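Long-range contacts in peptidase M16 inactive domain family protein (Pseudomonas fluorescens, PDB 3GWB), which probably acts as the non-catalytic partner of an M16-family metallopeptidase, although its own activity and exact role are not established: residues L12-T16 with V25-E29; I41-G45 with K190-A194; T250-Q256 with K412-A418; T283-S287 with G298-G302. Residue numbers count along the deposited sequence, not the author numbering.

Interaction 1 of 4, residues L12-T16 with V25-E29; sequences LNVQT and VLFVE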
loop_
_atom_site.group_PDB
_atom_site.type_symbol
_atom_site.label_atom_id
_atom_site.label_comp_id
_atom_site.label_asym_id
_atom_site.label_seq_id
_atom_site.Cartn_x
_atom_site.Cartn_y
_atom_site.Cartn_z
ATOM N N LEU A 12 18.321 1.318 23.240
ATOM C CA LEU A 12 19.057 1.663 24.494
ATOM C C LEU A 12 18.738 0.635 25.583
ATOM O O LEU A 12 17.579 0.389 25.912
ATOM C CB LEU A 12 18.669 3.076 24.941
ATOM C CG LEU A 12 19.525 3.789 25.990
ATOM C CD1 LEU A 12 19.117 3.346 27.383
ATOM C CD2 LEU A 12 21.002 3.520 25.718
ATOM N N ASN A 13 19.782 0.038 26.142
ATOM C CA ASN A 13 19.634 -0.996 27.161
ATOM C C ASN A 13 18.745 -2.131 26.664
ATOM O O ASN A 13 17.656 -2.374 27.190
ATOM C CB ASN A 13 19.070 -0.440 28.474
ATOM C CG ASN A 13 19.082 -1.478 29.588
ATOM O OD1 ASN A 13 20.044 -2.236 29.732
ATOM N ND2 ASN A 13 18.017 -1.515 30.380
ATOM N N VAL A 14 19.224 -2.811 25.630
ATOM C CA VAL A 14 18.519 -3.943 25.061
ATOM C C VAL A 14 18.686 -5.107 26.029
ATOM O O VAL A 14 19.807 -5.434 26.449
ATOM C CB VAL A 14 19.117 -4.341 23.695
ATOM C CG1 VAL A 14 18.356 -5.527 23.122
ATOM C CG2 VAL A 14 19.062 -3.156 22.739
ATOM N N GLN A 15 17.573 -5.729 26.396
ATOM C CA GLN A 15 17.628 -6.855 27.314
ATOM C C GLN A 15 17.314 -8.124 26.542
ATOM O O GLN A 15 16.516 -8.111 25.602
ATOM C CB GLN A 15 16.620 -6.662 28.440
ATOM C CG GLN A 15 16.842 -5.397 29.232
ATOM C CD GLN A 15 15.753 -5.163 30.245
ATOM O OE1 GLN A 15 15.567 -5.955 31.165
ATOM N NE2 GLN A 15 15.015 -4.068 30.079
ATOM N N THR A 16 17.929 -9.229 26.935
ATOM C CA THR A 16 17.689 -10.465 26.218
ATOM C C THR A 16 17.672 -11.687 27.121
ATOM O O THR A 16 18.285 -11.701 28.192
ATOM C CB THR A 16 18.753 -10.665 25.121
ATOM O OG1 THR A 16 18.394 -11.784 24.297
ATOM C CG2 THR A 16 20.113 -10.920 25.745
ATOM N N VAL A 25 14.452 -13.943 22.997
ATOM C CA VAL A 25 13.677 -12.747 23.319
ATOM C C VAL A 25 14.562 -11.496 23.453
ATOM O O VAL A 25 15.612 -11.533 24.102
ATOM C CB VAL A 25 12.909 -12.917 24.660
ATOM C CG1 VAL A 25 12.030 -11.706 24.912
ATOM C CG2 VAL A 25 12.072 -14.185 24.642
ATOM N N LEU A 26 14.149 -10.396 22.824
ATOM C CA LEU A 26 14.878 -9.130 22.943
ATOM C C LEU A 26 13.855 -8.078 23.347
ATOM O O LEU A 26 12.761 -8.005 22.772
ATOM C CB LEU A 26 15.554 -8.738 21.631
ATOM C CG LEU A 26 16.796 -9.557 21.276
ATOM C CD1 LEU A 26 16.387 -10.924 20.718
ATOM C CD2 LEU A 26 17.617 -8.787 20.258
ATOM N N PHE A 27 14.208 -7.254 24.321
ATOM C CA PHE A 27 13.278 -6.262 24.840
ATOM C C PHE A 27 13.897 -4.916 25.175
ATOM O O PHE A 27 15.011 -4.842 25.704
ATOM C CB PHE A 27 12.615 -6.843 26.092
ATOM C CG PHE A 27 11.891 -5.832 26.932
ATOM C CD1 PHE A 27 10.737 -5.208 26.463
ATOM C CD2 PHE A 27 12.351 -5.524 28.210
ATOM C CE1 PHE A 27 10.058 -4.284 27.258
ATOM C CE2 PHE A 27 11.679 -4.604 29.009
ATOM C CZ PHE A 27 10.531 -3.990 28.535
ATOM N N VAL A 28 13.163 -3.854 24.851
ATOM C CA VAL A 28 13.587 -2.491 25.160
ATOM C C VAL A 28 12.406 -1.804 25.845
ATOM O O VAL A 28 11.309 -1.718 25.276
ATOM C CB VAL A 28 13.952 -1.690 23.885
ATOM C CG1 VAL A 28 14.180 -0.224 24.236
ATOM C CG2 VAL A 28 15.198 -2.274 23.238
ATOM N N GLU A 29 12.616 -1.337 27.071
ATOM C CA GLU A 29 11.552 -0.650 27.788
ATOM C C GLU A 29 11.505 0.786 27.262
ATOM O O GLU A 29 12.540 1.434 27.121
ATOM C CB GLU A 29 11.826 -0.650 29.296
ATOM C CG GLU A 29 10.637 -0.185 30.134
ATOM C CD GLU A 29 10.917 -0.182 31.630
ATOM O OE1 GLU A 29 11.459 -1.186 32.134
ATOM O OE2 GLU A 29 10.579 0.814 32.307
HETATM O O HOH W 1 15.226 -1.781 28.364
#

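Interaction 2 of 4, residues I41-G45 with K190-A194; sequences IFAAG and KAYAA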
loop_
_atom_site.group_PDB
_atom_site.type_symbol
_atom_site.label_atom_id
_atom_site.label_comp_id
_atom_site.label_asym_id
_atom_site.label_seq_id
_atom_site.Cartn_x
_atom_site.Cartn_y
_atom_site.Cartn_z
ATOM N N ILE A 41 9.764 -13.066 14.572
ATOM C CA ILE A 41 10.484 -13.335 13.344
ATOM C C ILE A 41 10.793 -14.822 13.296
ATOM O O ILE A 41 11.513 -15.328 14.154
ATOM C CB ILE A 41 11.820 -12.543 13.278
ATOM C CG1 ILE A 41 11.565 -11.034 13.381
ATOM C CG2 ILE A 41 12.501 -12.816 11.956
ATOM C CD1 ILE A 41 11.051 -10.574 14.737
ATOM N N PHE A 42 10.236 -15.520 12.309
ATOM C CA PHE A 42 10.455 -16.956 12.146
ATOM C C PHE A 42 11.359 -17.203 10.950
ATOM O O PHE A 42 11.322 -16.454 9.977
ATOM C CB PHE A 42 9.135 -17.698 11.857
ATOM C CG PHE A 42 8.093 -17.558 12.930
ATOM C CD1 PHE A 42 7.914 -18.555 13.866
ATOM C CD2 PHE A 42 7.272 -16.427 12.982
ATOM C CE1 PHE A 42 6.935 -18.445 14.842
ATOM C CE2 PHE A 42 6.287 -16.308 13.960
ATOM C CZ PHE A 42 6.118 -17.319 14.891
ATOM N N ALA A 43 12.173 -18.250 11.027
ATOM C CA ALA A 43 13.010 -18.638 9.895
ATOM C C ALA A 43 12.043 -19.467 9.046
ATOM O O ALA A 43 12.189 -20.692 8.917
ATOM C CB ALA A 43 14.175 -19.493 10.364
ATOM N N ALA A 44 11.038 -18.789 8.495
ATOM C CA ALA A 44 9.999 -19.422 7.682
ATOM C C ALA A 44 9.730 -18.693 6.362
ATOM O O ALA A 44 8.577 -18.533 5.952
ATOM C CB ALA A 44 8.704 -19.508 8.487
ATOM N N GLY A 45 10.793 -18.244 5.704
ATOM C CA GLY A 45 10.637 -17.561 4.430
ATOM C C GLY A 45 10.628 -18.555 3.287
ATOM O O GLY A 45 10.669 -19.761 3.511
ATOM N N LYS A 190 6.479 -27.126 11.526
ATOM C CA LYS A 190 7.928 -27.144 11.390
ATOM C C LYS A 190 8.590 -25.764 11.442
ATOM O O LYS A 190 9.545 -25.548 12.190
ATOM C CB LYS A 190 8.301 -27.816 10.064
ATOM C CG LYS A 190 9.777 -27.735 9.704
ATOM C CD LYS A 190 10.109 -28.578 8.463
ATOM C CE LYS A 190 9.519 -27.997 7.190
ATOM N NZ LYS A 190 10.115 -26.662 6.888
ATOM N N ALA A 191 8.075 -24.835 10.643
ATOM C CA ALA A 191 8.654 -23.496 10.543
ATOM C C ALA A 191 8.201 -22.489 11.590
ATOM O O ALA A 191 8.907 -21.520 11.872
ATOM C CB ALA A 191 8.404 -22.940 9.137
ATOM N N TYR A 192 7.025 -22.694 12.165
ATOM C CA TYR A 192 6.557 -21.764 13.179
ATOM C C TYR A 192 6.776 -22.293 14.591
ATOM O O TYR A 192 6.208 -21.786 15.560
ATOM C CB TYR A 192 5.088 -21.410 12.934
ATOM C CG TYR A 192 4.917 -20.424 11.789
ATOM C CD1 TYR A 192 5.145 -20.816 10.467
ATOM C CD2 TYR A 192 4.589 -19.092 12.031
ATOM C CE1 TYR A 192 5.055 -19.907 9.420
ATOM C CE2 TYR A 192 4.496 -18.168 10.983
ATOM C CZ TYR A 192 4.733 -18.587 9.684
ATOM O OH TYR A 192 4.659 -17.682 8.653
ATOM N N ALA A 193 7.618 -23.316 14.707
ATOM C CA ALA A 193 7.937 -23.902 16.006
ATOM C C ALA A 193 8.628 -22.838 16.870
ATOM O O ALA A 193 9.377 -21.998 16.367
ATOM C CB ALA A 193 8.845 -25.128 15.827
ATOM N N ALA A 194 8.362 -22.874 18.168
ATOM C CA ALA A 194 8.931 -21.913 19.104
ATOM C C ALA A 194 10.454 -21.808 19.037
ATOM O O ALA A 194 11.016 -20.722 19.172
ATOM C CB ALA A 194 8.491 -22.262 20.515
HETATM O O HOH W 2 5.789 -18.570 6.436
#

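Interaction 3 of 4, residues T250-Q256 with K412-A418; sequences TSLMLAQ and KMVIVSA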
loop_
_atom_site.group_PDB
_atom_site.type_symbol
_atom_site.label_atom_id
_atom_site.label_comp_id
_atom_site.label_asym_id
_atom_site.label_seq_id
_atom_site.Cartn_x
_atom_site.Cartn_y
_atom_site.Cartn_z
ATOM N N THR A 250 12.502 1.086 -21.094
ATOM C CA THR A 250 13.283 -0.120 -20.894
ATOM C C THR A 250 13.753 -0.220 -19.460
ATOM O O THR A 250 14.258 0.744 -18.892
ATOM C CB THR A 250 14.529 -0.217 -21.826
ATOM O OG1 THR A 250 15.297 0.987 -21.740
ATOM C CG2 THR A 250 14.127 -0.476 -23.263
ATOM N N SER A 251 13.560 -1.394 -18.877
ATOM C CA SER A 251 13.959 -1.643 -17.503
ATOM C C SER A 251 15.357 -2.237 -17.483
ATOM O O SER A 251 15.624 -3.224 -18.168
ATOM C CB SER A 251 12.975 -2.604 -16.840
ATOM O OG SER A 251 13.551 -3.201 -15.692
ATOM N N LEU A 252 16.241 -1.627 -16.698
ATOM C CA LEU A 252 17.626 -2.068 -16.582
ATOM C C LEU A 252 17.934 -2.509 -15.154
ATOM O O LEU A 252 17.663 -1.782 -14.199
ATOM C CB LEU A 252 18.576 -0.927 -16.953
ATOM C CG LEU A 252 18.533 -0.334 -18.361
ATOM C CD1 LEU A 252 19.372 0.940 -18.384
ATOM C CD2 LEU A 252 19.053 -1.352 -19.369
HETATM N N MSE A 253 18.516 -3.693 -15.013
HETATM C CA MSE A 253 18.872 -4.202 -13.699
HETATM C C MSE A 253 20.256 -4.829 -13.745
HETATM O O MSE A 253 20.549 -5.647 -14.617
HETATM C CB MSE A 253 17.855 -5.246 -13.238
HETATM C CG MSE A 253 16.430 -4.743 -13.181
HETATM SE SE MSE A 253 15.387 -5.943 -12.349
HETATM C CE MSE A 253 15.916 -5.730 -10.680
ATOM N N LEU A 254 21.109 -4.426 -12.812
ATOM C CA LEU A 254 22.463 -4.956 -12.724
ATOM C C LEU A 254 22.607 -5.497 -11.318
ATOM O O LEU A 254 22.062 -4.928 -10.375
ATOM C CB LEU A 254 23.507 -3.862 -12.959
ATOM C CG LEU A 254 23.461 -3.094 -14.280
ATOM C CD1 LEU A 254 22.331 -2.076 -14.240
ATOM C CD2 LEU A 254 24.791 -2.382 -14.499
ATOM N N ALA A 255 23.344 -6.591 -11.167
ATOM C CA ALA A 255 23.506 -7.176 -9.851
ATOM C C ALA A 255 24.607 -8.215 -9.778
ATOM O O ALA A 255 25.117 -8.685 -10.794
ATOM C CB ALA A 255 22.181 -7.808 -9.404
ATOM N N GLN A 256 24.956 -8.554 -8.543
ATOM C CA GLN A 256 25.956 -9.558 -8.230
ATOM C C GLN A 256 25.741 -9.855 -6.764
ATOM O O GLN A 256 24.971 -9.156 -6.100
ATOM C CB GLN A 256 27.374 -9.038 -8.476
ATOM C CG GLN A 256 27.724 -7.724 -7.806
ATOM C CD GLN A 256 29.150 -7.297 -8.130
ATOM O OE1 GLN A 256 30.112 -7.767 -7.509
ATOM N NE2 GLN A 256 29.292 -6.427 -9.122
ATOM N N LYS A 412 31.994 -8.940 -12.242
ATOM C CA LYS A 412 31.060 -9.958 -11.770
ATOM C C LYS A 412 29.585 -9.634 -11.963
ATOM O O LYS A 412 28.722 -10.447 -11.622
ATOM C CB LYS A 412 31.308 -10.245 -10.286
ATOM C CG LYS A 412 32.679 -10.816 -9.960
ATOM C CD LYS A 412 32.746 -11.180 -8.489
ATOM C CE LYS A 412 34.033 -11.918 -8.120
ATOM N NZ LYS A 412 35.240 -11.067 -8.284
HETATM N N MSE A 413 29.293 -8.460 -12.510
HETATM C CA MSE A 413 27.907 -8.048 -12.709
HETATM C C MSE A 413 27.105 -8.900 -13.678
HETATM O O MSE A 413 27.584 -9.290 -14.749
HETATM C CB MSE A 413 27.838 -6.582 -13.153
HETATM C CG MSE A 413 27.925 -5.579 -12.005
HETATM SE SE MSE A 413 26.432 -5.507 -10.972
HETATM C CE MSE A 413 26.387 -3.754 -10.588
ATOM N N VAL A 414 25.880 -9.198 -13.260
ATOM C CA VAL A 414 24.930 -9.962 -14.053
ATOM C C VAL A 414 23.912 -8.910 -14.454
ATOM O O VAL A 414 23.341 -8.227 -13.597
ATOM C CB VAL A 414 24.236 -11.045 -13.211
ATOM C CG1 VAL A 414 23.197 -11.775 -14.054
ATOM C CG2 VAL A 414 25.268 -12.017 -12.676
ATOM N N ILE A 415 23.691 -8.763 -15.752
ATOM C CA ILE A 415 22.767 -7.754 -16.227
ATOM C C ILE A 415 21.555 -8.325 -16.948
ATOM O O ILE A 415 21.665 -9.244 -17.756
ATOM C CB ILE A 415 23.498 -6.783 -17.147
ATOM C CG1 ILE A 415 24.735 -6.246 -16.422
ATOM C CG2 ILE A 415 22.575 -5.648 -17.558
ATOM C CD1 ILE A 415 25.689 -5.505 -17.319
ATOM N N VAL A 416 20.392 -7.767 -16.639
ATOM C CA VAL A 416 19.155 -8.204 -17.257
ATOM C C VAL A 416 18.293 -6.998 -17.577
ATOM O O VAL A 416 17.968 -6.200 -16.695
ATOM C CB VAL A 416 18.364 -9.149 -16.327
ATOM C CG1 VAL A 416 17.061 -9.562 -16.995
ATOM C CG2 VAL A 416 19.204 -10.370 -15.991
ATOM N N SER A 417 17.933 -6.866 -18.847
ATOM C CA SER A 417 17.092 -5.769 -19.293
ATOM C C SER A 417 15.806 -6.322 -19.893
ATOM O O SER A 417 15.788 -7.424 -20.438
ATOM C CB SER A 417 17.823 -4.930 -20.341
ATOM O OG SER A 417 18.205 -5.730 -21.444
ATOM N N ALA A 418 14.729 -5.559 -19.773
ATOM C CA ALA A 418 13.443 -5.960 -20.322
ATOM C C ALA A 418 12.885 -4.756 -21.052
ATOM O O ALA A 418 12.662 -3.699 -20.455
ATOM C CB ALA A 418 12.492 -6.390 -19.207
#

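Interaction 4 of 4, residues T283-S287 with G298-G302; sequences TRLMS and GVYSG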
loop_
_atom_site.group_PDB
_atom_site.type_symbol
_atom_site.label_atom_id
_atom_site.label_comp_id
_atom_site.label_asym_id
_atom_site.label_seq_id
_atom_site.Cartn_x
_atom_site.Cartn_y
_atom_site.Cartn_z
ATOM N N THR A 283 23.010 11.538 -4.908
ATOM C CA THR A 283 23.798 10.326 -5.137
ATOM C C THR A 283 24.547 10.388 -6.470
ATOM O O THR A 283 24.171 11.135 -7.370
ATOM C CB THR A 283 22.907 9.072 -5.137
ATOM O OG1 THR A 283 22.052 9.099 -6.284
ATOM C CG2 THR A 283 22.056 9.023 -3.875
ATOM N N ARG A 284 25.605 9.592 -6.589
ATOM C CA ARG A 284 26.415 9.556 -7.804
ATOM C C ARG A 284 25.557 9.179 -9.013
ATOM O O ARG A 284 25.587 9.851 -10.046
ATOM C CB ARG A 284 27.556 8.541 -7.629
ATOM C CG ARG A 284 28.704 8.658 -8.631
ATOM C CD ARG A 284 29.491 9.971 -8.480
ATOM N NE ARG A 284 30.349 10.045 -7.293
ATOM C CZ ARG A 284 31.546 9.473 -7.177
ATOM N NH1 ARG A 284 32.055 8.759 -8.175
ATOM N NH2 ARG A 284 32.256 9.646 -6.072
ATOM N N LEU A 285 24.782 8.110 -8.873
ATOM C CA LEU A 285 23.928 7.640 -9.955
ATOM C C LEU A 285 22.825 8.630 -10.354
ATOM O O LEU A 285 22.610 8.868 -11.536
ATOM C CB LEU A 285 23.318 6.283 -9.592
ATOM C CG LEU A 285 24.272 5.080 -9.620
ATOM C CD1 LEU A 285 23.593 3.883 -9.002
ATOM C CD2 LEU A 285 24.685 4.766 -11.060
HETATM N N MSE A 286 22.121 9.202 -9.387
HETATM C CA MSE A 286 21.061 10.156 -9.732
HETATM C C MSE A 286 21.640 11.425 -10.341
HETATM O O MSE A 286 21.039 12.036 -11.225
HETATM C CB MSE A 286 20.228 10.505 -8.499
HETATM C CG MSE A 286 19.165 9.474 -8.177
HETATM SE SE MSE A 286 17.836 9.494 -9.391
HETATM C CE MSE A 286 16.698 10.555 -8.545
ATOM N N SER A 287 22.816 11.817 -9.869
ATOM C CA SER A 287 23.476 13.015 -10.375
ATOM C C SER A 287 23.889 12.864 -11.840
ATOM O O SER A 287 23.589 13.721 -12.669
ATOM C CB SER A 287 24.705 13.327 -9.523
ATOM O OG SER A 287 25.476 14.356 -10.112
ATOM N N GLY A 298 14.536 7.862 -11.812
ATOM C CA GLY A 298 15.005 7.184 -10.623
ATOM C C GLY A 298 15.955 6.032 -10.865
ATOM O O GLY A 298 15.635 5.094 -11.592
ATOM N N VAL A 299 17.134 6.116 -10.264
ATOM C CA VAL A 299 18.127 5.057 -10.376
ATOM C C VAL A 299 18.583 4.824 -8.951
ATOM O O VAL A 299 19.058 5.745 -8.284
ATOM C CB VAL A 299 19.345 5.466 -11.227
ATOM C CG1 VAL A 299 20.279 4.277 -11.411
ATOM C CG2 VAL A 299 18.887 5.959 -12.566
ATOM N N TYR A 300 18.417 3.594 -8.488
ATOM C CA TYR A 300 18.781 3.232 -7.130
ATOM C C TYR A 300 19.615 1.964 -7.078
ATOM O O TYR A 300 19.501 1.089 -7.940
ATOM C CB TYR A 300 17.509 3.044 -6.304
ATOM C CG TYR A 300 16.587 4.229 -6.405
ATOM C CD1 TYR A 300 16.879 5.416 -5.741
ATOM C CD2 TYR A 300 15.458 4.189 -7.226
ATOM C CE1 TYR A 300 16.069 6.539 -5.886
ATOM C CE2 TYR A 300 14.642 5.306 -7.381
ATOM C CZ TYR A 300 14.957 6.477 -6.713
ATOM O OH TYR A 300 14.178 7.598 -6.873
ATOM N N SER A 301 20.456 1.879 -6.054
ATOM C CA SER A 301 21.305 0.719 -5.853
ATOM C C SER A 301 21.166 0.331 -4.386
ATOM O O SER A 301 20.762 1.153 -3.557
ATOM C CB SER A 301 22.763 1.061 -6.172
ATOM O OG SER A 301 23.303 1.937 -5.197
ATOM N N GLY A 302 21.487 -0.914 -4.060
ATOM C CA GLY A 302 21.376 -1.329 -2.680
ATOM C C GLY A 302 21.667 -2.786 -2.412
ATOM O O GLY A 302 21.557 -3.639 -3.296
HETATM O O HOH W 3 20.282 6.980 -6.136
#

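Interaction 1 of 4, residues L12-T16 with V25-E29
Val25 opens the pairing by offering its carbonyl to the other strand: Thr16 OG1 donates to Val25 O at 2.8 Å, and Thr16 CA lies 3.2 Å from Val25 O in a CA-H...O contact. Leu26 then faces Thr16 across a non-hydrogen-bonded antiparallel pair, their CA atoms 4.5 Å apart. Leu26 CA sits 3.3 Å from Gln15 O, while Leu26 CD2 comes within 4.4 Å of Val14 CG1. Phe27 makes the one hydrogen-bonded pair, with Gln15: Gln15 N to Phe27 O and Phe27 N to Gln15 O are both 2.8 Å. Their side chains share a face of the sheet, where Gln15 NE2 lies 3.5 Å from Phe27 CE2 and the other end of the amide, OE1, is held by Arg207. Val28 continues the apolar contact, with Val28 CG2 4.0 Å from Val14 CG2. Next to Val28, a water bridges the two chain segments, bonding Glu29 N, Gln15 NE2 and Asn13 O. The whole is an antiparallel beta hairpin, with strand 15-18 at one edge of the six-stranded mixed sheet. Strand 197-203 pairs with the far side of 24-29; helix 365-377 packs on Val14, Leu26 and Val28, whereas helix 207-220 meets Val25 and Phe27.

Interaction 2 of 4, residues I41-G45 with K190-A194
Ile41 stays clear of 190-194; its backbone pairs with Val198 in the adjacent strand. The contact starts at Phe42, the last residue of strand 35-42, whose CB points toward the end of helix 181-191. Its ring lies by Tyr192 with centroids 4.4 Å apart and planes at 37°, an oblique aromatic pair in which Tyr192 CD2 sits over a face of the Phe42 ring, 3.7 Å from Phe42 CZ. Ala43 then bends the chain as the centre of an inverse gamma turn, with a weak bond of 2.8 Å from Ala44 N to Phe42 O. This is where a helix hands over to the sheet of an alpha+beta domain: Tyr192 is the first residue to leave helical angles, and the chain soon enters strand 197-203, which runs antiparallel beside 35-42. Asn196 ND2 binds both Ala43 O and Ala191 O, tying strand end to helix end. Ala44 brings its methyl down on the helix terminus, Ala44 CB lying 3.5 Å from Ala191 CB and 3.8 Å from Tyr192 CE1. Just before Gly45, a water donates to Ala44 O at 2.8 Å and accepts from Tyr192 OH at 2.6 Å; that hydroxyl also bonds Asn60.

Interaction 3 of 4, residues T250-Q256 with K412-A418
Three residues near the start of strand 414-418 give up the most surface here: Met413, Gln256 and Leu254. Met413, a selenomethionine just ahead of the strand, folds its side chain across the partner, so that Met413 CE lies 3.7 Å from Leu254 CB, Met413 SE 3.3 Å from Ala255 N, and Met413 CG 3.3 Å from Gln256 NE2. Gln256 reaches past the last bridge, its CB 3.7 Å from Lys412 O, and its amide NE2 bonds Asn409 O in the approach to the strand. Leu254 instead sits opposite Ile415 in a non-hydrogen-bonded pair, CA atoms 4.5 Å apart, with Leu254 CG 4.0 Å from Ile415 CG1. Behind these side chains runs a regular antiparallel pairing, the strand axes 4.8 Å apart at 168°. Six backbone bonds join Ser251 to Ala418, Met253 to Val416 and Ala255 to Val414, each pair bonded both ways; the shortest is Val414 N to Ala255 O at 2.6 Å. This joins segments 156 residues apart in the chain within a five-stranded sheet, 311-319 lying on the far side of 249-257 and 239-244 on the far side of 414-419. Helix 323-340 packs against Leu254 and Ile415, while Leu155 of helix 147-160 meets Met253, Val414 and Val416 on the other face.

Interaction 4 of 4, residues T283-S287 with G298-G302
A helix start faces the beginning of a strand here, with no direct hydrogen bond between them; the closest CA atoms, those of Met286 and Val299, are 5.9 Å apart. Thr283 is the N-cap: Met286 N donates to Thr283 OG1 at 3.1 Å, and Ser287 N to Thr283 O at 2.9 Å begins the helical bonding. A water bridges the gap, accepting from Thr283 OG1 and donating to Val299 O, both at 2.8 Å. Across from the helix, Val299 and Ser301 turn their CB atoms toward it. Leu285 receives both, with Leu285 CB 4.1 Å from Val299 CG1 and Leu285 CD1 4.1 Å from Ser301 CB. The selenomethionine Met286 curls over the strand entry, its SE 3.9 Å from Gly298 CA and 3.6 Å from Val299 N, a buried amide that finds no hydrogen-bond partner. Although Tyr300 CB points away, its ring swings back, giving a Met-aromatic contact with Met286 SE 5.4 Å from the centroid of the Tyr300 ring. A side chain on Gly298 would run into this ring at Tyr300 CE2. Such helix-on-sheet packing belongs to the alpha+beta fold of M16 proteins, with strand 299-303 at a sheet edge beside 311-319. In M16 relatives the end of this helix and the turn after it carry an Arg-Tyr pair that helps bind substrate; the same may hold here.

The four contacts fall into two pairs, one in each alpha+beta half of the chain. Interactions 1 and 2 reach the same six-stranded sheet, their centres 21 Å apart and nearest atoms about 8 Å; strands 24-29 and 35-42 follow each other in sequence. Interactions 3 and 4 reach the five-stranded sheet, with centres 15 Å apart and nearest atoms about 7 Å, and residues 283-302 fall between the two strands that interaction 3 brings together. Across the molecule the distances are far larger: 41 Å between the centres of interactions 1 and 3, 35 Å between those of 2 and 4. None of the four contacts involves a metal or ligand.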